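Local coordinates for protein zebrafish RNase5 (Danio rerio, PDB 3LJE) that probably cleaves RNA as a member of the pancreatic ribonuclease family, in a branch related to the angiogenins, at residues L73-T84 with G100-C111. Residues are numbered along the deposited sequence; the frame is centred on the assembly and turned at random.
Sequences LFKSNQPFPVVT and GTSSTRYIVLGC
I107 turns its CG1 between its own backbone N and carbonyl carbon (chi1 55°), and the extended end of the chain lays CD1 over the centre of the F80 ring, 3.8 Å from the ring centroid in a CH-pi contact. S76 makes the same choice at its first torsion (chi1 56°), which puts OG where it receives the N-H of I107 (I107 N to S76 OG 3.1 Å) while giving its own proton to Q78 O. The backbone of S76 returns the bond, its N reaching I107 O at 2.9 Å, with an N-H...O angle of 162°, so residues 76 and 107 grip each other twice. This clasp sits between two antiparallel ladders whose register differs by two residues: F74 and L109 form a hydrogen-bonded pair before the clasp, and F80–R105, V82–S103 and T84–T101 follow after it. Residues 77-79, which take up the shift, loop around the ring of Y106. Its ring takes the N of P79 over one face and the proline CG off-centre in a CH-pi contact, whereas S76 O lies at the ring's edge, and a water joins Y106 OH to N77 O. Past the F74–L109 pair, C111 SG, disulfide-bonded to C63, approaches the F74 ring obliquely, 3.4 Å from F74 CD2. Beyond the clasp V82 CG1 meets I107 CG2 at 3.9 Å, and F80 also packs on I52 of strand 48-52 and I59 of helix 56-60, with R58 making a cation-pi contact to its ring. A second water links T84 OG1, itself bonded to T50, with S103 OG and T101 O. Within the curled antiparallel sheet of the pancreatic ribonuclease fold, the S76 hydroxyl thus satisfies a backbone N-H at the break in register, and polar bonding continues from one ladder to the next.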
ATOM      1  N   LEU A  73     -10.468   9.542  -6.498  1.00 18.67           N
ATOM      2  CA  LEU A  73      -9.109   9.278  -6.022  1.00 17.56           C
ATOM      3  C   LEU A  73      -8.107  10.151  -6.754  1.00 18.50           C
ATOM      4  O   LEU A  73      -8.503  11.082  -7.530  1.00 16.41           O
ATOM      5  CB  LEU A  73      -8.874   7.806  -6.264  1.00 18.29           C
ATOM      6  CG  LEU A  73      -9.979   6.887  -5.598  1.00 20.04           C
ATOM      7  CD1 LEU A  73      -9.697   5.362  -5.938  1.00 22.85           C
ATOM      8  CD2 LEU A  73      -9.968   7.119  -4.088  1.00 17.83           C
ATOM      9  N   PHE A  74      -6.792   9.816  -6.627  1.00 15.25           N
ATOM     10  CA  PHE A  74      -5.768  10.707  -7.247  1.00 16.10           C
ATOM     11  C   PHE A  74      -4.689   9.809  -7.851  1.00 17.09           C
ATOM     12  O   PHE A  74      -4.164   8.885  -7.134  1.00 17.02           O
ATOM     13  CB  PHE A  74      -5.178  11.590  -6.165  1.00 17.63           C
ATOM     14  CG  PHE A  74      -6.153  12.551  -5.637  1.00 19.73           C
ATOM     15  CD1 PHE A  74      -6.387  13.738  -6.347  1.00 20.02           C
ATOM     16  CD2 PHE A  74      -6.972  12.177  -4.546  1.00 19.71           C
ATOM     17  CE1 PHE A  74      -7.489  14.637  -5.978  1.00 22.83           C
ATOM     18  CE2 PHE A  74      -8.099  13.023  -4.141  1.00 22.74           C
ATOM     19  CZ  PHE A  74      -8.330  14.276  -4.886  1.00 22.18           C
ATOM     20  N   LYS A  75      -4.349  10.073  -9.140  1.00 15.18           N
ATOM     21  CA  LYS A  75      -3.466   9.140  -9.843  1.00 16.97           C
ATOM     22  C   LYS A  75      -2.084   9.856 -10.022  1.00 16.10           C
ATOM     23  O   LYS A  75      -2.021  11.046 -10.304  1.00 16.25           O
ATOM     24  CB  LYS A  75      -4.063   8.814 -11.218  1.00 18.23           C
ATOM     25  CG  LYS A  75      -3.294   7.819 -12.053  1.00 18.25           C
ATOM     26  CD  LYS A  75      -4.223   7.309 -13.199  1.00 23.90           C
ATOM     27  CE  LYS A  75      -3.598   6.128 -13.895  1.00 26.59           C
ATOM     28  NZ  LYS A  75      -4.410   5.669 -15.066  1.00 27.69           N
ATOM     29  N   SER A  76      -0.995   9.106  -9.839  1.00 16.91           N
ATOM     30  CA  SER A  76       0.318   9.692 -10.029  1.00 15.39           C
ATOM     31  C   SER A  76       0.420  10.154 -11.520  1.00 14.47           C
ATOM     32  O   SER A  76      -0.242   9.561 -12.385  1.00 14.12           O
ATOM     33  CB  SER A  76       1.423   8.629  -9.735  1.00 11.95           C
ATOM     34  OG  SER A  76       1.297   7.457 -10.508  1.00 16.02           O
ATOM     35  N   ASN A  77       1.321  11.120 -11.756  1.00 16.05           N
ATOM     36  CA  ASN A  77       1.519  11.661 -13.131  1.00 17.73           C
ATOM     37  C   ASN A  77       2.661  10.842 -13.823  1.00 18.70           C
ATOM     38  O   ASN A  77       3.022  11.096 -15.001  1.00 18.26           O
ATOM     39  CB  ASN A  77       1.839  13.144 -13.064  1.00 16.11           C
ATOM     40  CG  ASN A  77       3.164  13.476 -12.326  1.00 19.61           C
ATOM     41  OD1 ASN A  77       4.027  12.599 -12.089  1.00 19.88           O
ATOM     42  ND2 ASN A  77       3.322  14.718 -11.991  1.00 17.99           N
ATOM     43  N   GLN A  78       3.130   9.792 -13.156  1.00 15.49           N
ATOM     44  CA  GLN A  78       4.232   8.941 -13.716  1.00 17.13           C
ATOM     45  C   GLN A  78       4.202   7.570 -12.991  1.00 17.25           C
ATOM     46  O   GLN A  78       3.656   7.484 -11.850  1.00 17.36           O
ATOM     47  CB  GLN A  78       5.636   9.562 -13.389  1.00 18.10           C
ATOM     48  CG  GLN A  78       5.861   9.847 -11.880  1.00 19.27           C
ATOM     49  CD  GLN A  78       7.034  10.779 -11.651  1.00 22.92           C
ATOM     50  OE1 GLN A  78       8.175  10.301 -11.552  1.00 21.34           O
ATOM     51  NE2 GLN A  78       6.788  12.098 -11.587  1.00 17.83           N
ATOM     52  N   PRO A  79       4.720   6.523 -13.611  1.00 17.08           N
ATOM     53  CA  PRO A  79       4.733   5.189 -12.956  1.00 16.98           C
ATOM     54  C   PRO A  79       5.525   5.251 -11.632  1.00 17.22           C
ATOM     55  O   PRO A  79       6.388   6.146 -11.428  1.00 17.62           O
ATOM     56  CB  PRO A  79       5.519   4.283 -13.965  1.00 16.90           C
ATOM     57  CG  PRO A  79       5.331   4.995 -15.342  1.00 18.29           C
ATOM     58  CD  PRO A  79       5.380   6.477 -14.966  1.00 17.31           C
ATOM     59  N   PHE A  80       5.145   4.384 -10.721  1.00 16.34           N
ATOM     60  CA  PHE A  80       5.941   4.253  -9.479  1.00 16.25           C
ATOM     61  C   PHE A  80       6.335   2.835  -9.478  1.00 14.92           C
ATOM     62  O   PHE A  80       5.649   1.951 -10.011  1.00 16.36           O
ATOM     63  CB  PHE A  80       5.102   4.487  -8.148  1.00 15.44           C
ATOM     64  CG  PHE A  80       5.119   5.886  -7.682  1.00 15.60           C
ATOM     65  CD1 PHE A  80       4.535   6.959  -8.450  1.00 13.78           C
ATOM     66  CD2 PHE A  80       5.699   6.218  -6.446  1.00 15.33           C
ATOM     67  CE1 PHE A  80       4.532   8.224  -7.958  1.00 15.67           C
ATOM     68  CE2 PHE A  80       5.675   7.491  -5.999  1.00 17.20           C
ATOM     69  CZ  PHE A  80       5.088   8.520  -6.729  1.00 16.22           C
ATOM     70  N   PRO A  81       7.498   2.545  -8.842  1.00 14.26           N
ATOM     71  CA  PRO A  81       7.910   1.165  -8.676  1.00 14.89           C
ATOM     72  C   PRO A  81       7.107   0.507  -7.585  1.00 13.49           C
ATOM     73  O   PRO A  81       6.976   1.054  -6.490  1.00 15.65           O
ATOM     74  CB  PRO A  81       9.379   1.244  -8.286  1.00 13.05           C
ATOM     75  CG  PRO A  81       9.489   2.541  -7.537  1.00 13.56           C
ATOM     76  CD  PRO A  81       8.254   3.341  -7.860  1.00 14.76           C
ATOM     77  N   VAL A  82       6.597  -0.676  -7.810  1.00 14.81           N
ATOM     78  CA  VAL A  82       5.843  -1.370  -6.774  1.00 15.56           C
ATOM     79  C   VAL A  82       6.145  -2.847  -6.736  1.00 17.43           C
ATOM     80  O   VAL A  82       6.559  -3.440  -7.727  1.00 19.83           O
ATOM     81  CB  VAL A  82       4.265  -1.264  -6.931  1.00 15.96           C
ATOM     82  CG1 VAL A  82       3.836   0.310  -6.987  1.00 15.62           C
ATOM     83  CG2 VAL A  82       3.765  -2.080  -8.221  1.00 18.44           C
ATOM     84  N   VAL A  83       5.906  -3.441  -5.557  1.00 16.12           N
ATOM     85  CA  VAL A  83       5.965  -4.893  -5.432  1.00 16.78           C
ATOM     86  C   VAL A  83       4.599  -5.315  -4.939  1.00 16.39           C
ATOM     87  O   VAL A  83       4.145  -4.834  -3.861  1.00 16.84           O
ATOM     88  CB  VAL A  83       7.034  -5.366  -4.396  1.00 18.21           C
ATOM     89  CG1 VAL A  83       6.669  -6.887  -3.956  1.00 17.53           C
ATOM     90  CG2 VAL A  83       8.411  -5.175  -5.005  1.00 18.94           C
ATOM     91  N   THR A  84       3.904  -6.134  -5.719  1.00 16.07           N
ATOM     92  CA  THR A  84       2.601  -6.662  -5.319  1.00 15.98           C
ATOM     93  C   THR A  84       2.677  -8.074  -4.765  1.00 16.27           C
ATOM     94  O   THR A  84       3.259  -8.993  -5.435  1.00 19.14           O
ATOM     95  CB  THR A  84       1.614  -6.647  -6.507  1.00 18.50           C
ATOM     96  OG1 THR A  84       1.459  -5.272  -6.916  1.00 20.57           O
ATOM     97  CG2 THR A  84       0.268  -7.195  -6.076  1.00 19.43           C
ATOM     98  N   GLY A 100       5.396 -12.762  -5.065  1.00 23.10           N
ATOM     99  CA  GLY A 100       5.527 -11.327  -5.289  1.00 24.77           C
ATOM    100  C   GLY A 100       5.867 -11.004  -6.758  1.00 25.94           C
ATOM    101  O   GLY A 100       6.543 -11.803  -7.415  1.00 25.43           O
ATOM    102  N   THR A 101       5.394  -9.868  -7.258  1.00 24.82           N
ATOM    103  CA  THR A 101       5.719  -9.416  -8.606  1.00 25.08           C
ATOM    104  C   THR A 101       6.146  -7.961  -8.541  1.00 25.82           C
ATOM    105  O   THR A 101       5.523  -7.156  -7.834  1.00 25.35           O
ATOM    106  CB  THR A 101       4.482  -9.472  -9.495  1.00 27.41           C
ATOM    107  OG1 THR A 101       4.035 -10.814  -9.587  1.00 26.71           O
ATOM    108  CG2 THR A 101       4.841  -8.962 -10.915  1.00 28.29           C
ATOM    109  N   SER A 102       7.256  -7.599  -9.158  1.00 24.74           N
ATOM    110  CA  SER A 102       7.570  -6.196  -9.065  1.00 26.68           C
ATOM    111  C   SER A 102       7.177  -5.617 -10.442  1.00 26.54           C
ATOM    112  O   SER A 102       7.366  -6.276 -11.505  1.00 25.86           O
ATOM    113  CB  SER A 102       9.041  -5.977  -8.771  1.00 30.05           C
ATOM    114  OG  SER A 102       9.787  -5.895  -9.957  1.00 37.19           O
ATOM    115  N   SER A 103       6.572  -4.441 -10.419  1.00 24.01           N
ATOM    116  CA  SER A 103       6.216  -3.900 -11.688  1.00 23.31           C
ATOM    117  C   SER A 103       6.163  -2.440 -11.554  1.00 21.03           C
ATOM    118  O   SER A 103       6.474  -1.868 -10.474  1.00 20.13           O
ATOM    119  CB  SER A 103       4.866  -4.418 -12.147  1.00 24.80           C
ATOM    120  OG  SER A 103       3.936  -3.818 -11.297  1.00 29.29           O
ATOM    121  N   THR A 104       5.817  -1.760 -12.642  1.00 18.44           N
ATOM    122  CA  THR A 104       5.752  -0.342 -12.508  1.00 18.49           C
ATOM    123  C   THR A 104       4.349   0.061 -13.017  1.00 21.10           C
ATOM    124  O   THR A 104       3.871  -0.462 -14.003  1.00 21.93           O
ATOM    125  CB  THR A 104       6.905   0.362 -13.311  1.00 19.12           C
ATOM    126  OG1 THR A 104       6.694   0.222 -14.728  1.00 21.68           O
ATOM    127  CG2 THR A 104       8.272  -0.313 -13.012  1.00 17.58           C
ATOM    128  N   ARG A 105       3.743   0.990 -12.347  1.00 19.53           N
ATOM    129  CA  ARG A 105       2.439   1.397 -12.712  1.00 22.87           C
ATOM    130  C   ARG A 105       2.084   2.721 -12.133  1.00 20.83           C
ATOM    131  O   ARG A 105       2.672   3.203 -11.180  1.00 19.74           O
ATOM    132  CB  ARG A 105       1.447   0.326 -12.214  1.00 27.14           C
ATOM    133  CG  ARG A 105       1.454   0.094 -10.747  1.00 30.33           C
ATOM    134  CD  ARG A 105       0.430  -1.047 -10.334  1.00 39.12           C
ATOM    135  NE  ARG A 105      -0.949  -0.585 -10.651  1.00 47.68           N
ATOM    136  CZ  ARG A 105      -1.906  -0.209  -9.774  1.00 49.98           C
ATOM    137  NH1 ARG A 105      -1.667  -0.257  -8.462  1.00 52.10           N
ATOM    138  NH2 ARG A 105      -3.121   0.190 -10.206  1.00 50.94           N
ATOM    139  N   TYR A 106       1.058   3.351 -12.739  1.00 18.98           N
ATOM    140  CA  TYR A 106       0.532   4.582 -12.229  1.00 18.14           C
ATOM    141  C   TYR A 106      -0.270   4.182 -10.965  1.00 20.67           C
ATOM    142  O   TYR A 106      -1.212   3.378 -11.086  1.00 26.43           O
ATOM    143  CB  TYR A 106      -0.426   5.243 -13.292  1.00 16.28           C
ATOM    144  CG  TYR A 106       0.428   5.818 -14.426  1.00 16.31           C
ATOM    145  CD1 TYR A 106       0.905   7.062 -14.367  1.00 17.21           C
ATOM    146  CD2 TYR A 106       0.785   4.993 -15.533  1.00 17.81           C
ATOM    147  CE1 TYR A 106       1.756   7.587 -15.365  1.00 19.29           C
ATOM    148  CE2 TYR A 106       1.640   5.491 -16.575  1.00 18.81           C
ATOM    149  CZ  TYR A 106       2.101   6.793 -16.467  1.00 18.83           C
ATOM    150  OH  TYR A 106       2.833   7.340 -17.495  1.00 21.64           O
ATOM    151  N   ILE A 107       0.028   4.760  -9.819  1.00 17.48           N
ATOM    152  CA  ILE A 107      -0.635   4.366  -8.617  1.00 15.63           C
ATOM    153  C   ILE A 107      -1.810   5.338  -8.394  1.00 15.94           C
ATOM    154  O   ILE A 107      -1.698   6.525  -8.697  1.00 17.03           O
ATOM    155  CB  ILE A 107       0.318   4.365  -7.415  1.00 16.28           C
ATOM    156  CG1 ILE A 107       1.015   5.757  -7.235  1.00 15.09           C
ATOM    157  CG2 ILE A 107       1.369   3.228  -7.617  1.00 14.55           C
ATOM    158  CD1 ILE A 107       1.811   5.925  -5.932  1.00 17.70           C
ATOM    159  N   VAL A 108      -2.864   4.784  -7.789  1.00 14.71           N
ATOM    160  CA  VAL A 108      -4.088   5.541  -7.516  1.00 13.79           C
ATOM    161  C   VAL A 108      -4.311   5.473  -6.007  1.00 15.00           C
ATOM    162  O   VAL A 108      -4.416   4.374  -5.467  1.00 16.79           O
ATOM    163  CB  VAL A 108      -5.240   4.877  -8.251  1.00 15.32           C
ATOM    164  CG1 VAL A 108      -6.550   5.693  -7.902  1.00 15.87           C
ATOM    165  CG2 VAL A 108      -4.930   4.930  -9.809  1.00 17.60           C
ATOM    166  N   LEU A 109      -4.419   6.639  -5.398  1.00 14.93           N
ATOM    167  CA  LEU A 109      -4.573   6.768  -3.947  1.00 16.66           C
ATOM    168  C   LEU A 109      -5.828   7.505  -3.522  1.00 17.43           C
ATOM    169  O   LEU A 109      -6.312   8.355  -4.287  1.00 18.93           O
ATOM    170  CB  LEU A 109      -3.425   7.606  -3.424  1.00 15.89           C
ATOM    171  CG  LEU A 109      -1.967   7.165  -3.801  1.00 15.84           C
ATOM    172  CD1 LEU A 109      -0.921   8.144  -3.096  1.00 15.67           C
ATOM    173  CD2 LEU A 109      -1.774   5.663  -3.497  1.00 15.54           C
ATOM    174  N   GLY A 110      -6.343   7.163  -2.348  1.00 17.46           N
ATOM    175  CA  GLY A 110      -7.389   7.970  -1.699  1.00 17.16           C
ATOM    176  C   GLY A 110      -6.547   8.926  -0.892  1.00 19.46           C
ATOM    177  O   GLY A 110      -5.461   8.552  -0.327  1.00 19.64           O
ATOM    178  N   CYS A 111      -6.978  10.191  -0.827  1.00 19.12           N
ATOM    179  CA  CYS A 111      -6.272  11.245  -0.119  1.00 21.45           C
ATOM    180  C   CYS A 111      -7.258  12.017   0.760  1.00 23.58           C
ATOM    181  O   CYS A 111      -8.434  12.151   0.408  1.00 23.93           O
ATOM    182  CB  CYS A 111      -5.709  12.261  -1.115  1.00 21.49           C
ATOM    183  SG  CYS A 111      -4.535  11.545  -2.329  1.00 20.01           S
TER
HETATM  184  O   HOH W   1       4.023   9.826 -17.233  1.00 27.78           O
HETATM  185  O   HOH W   2       3.070  -5.584  -9.202  1.00 36.22           O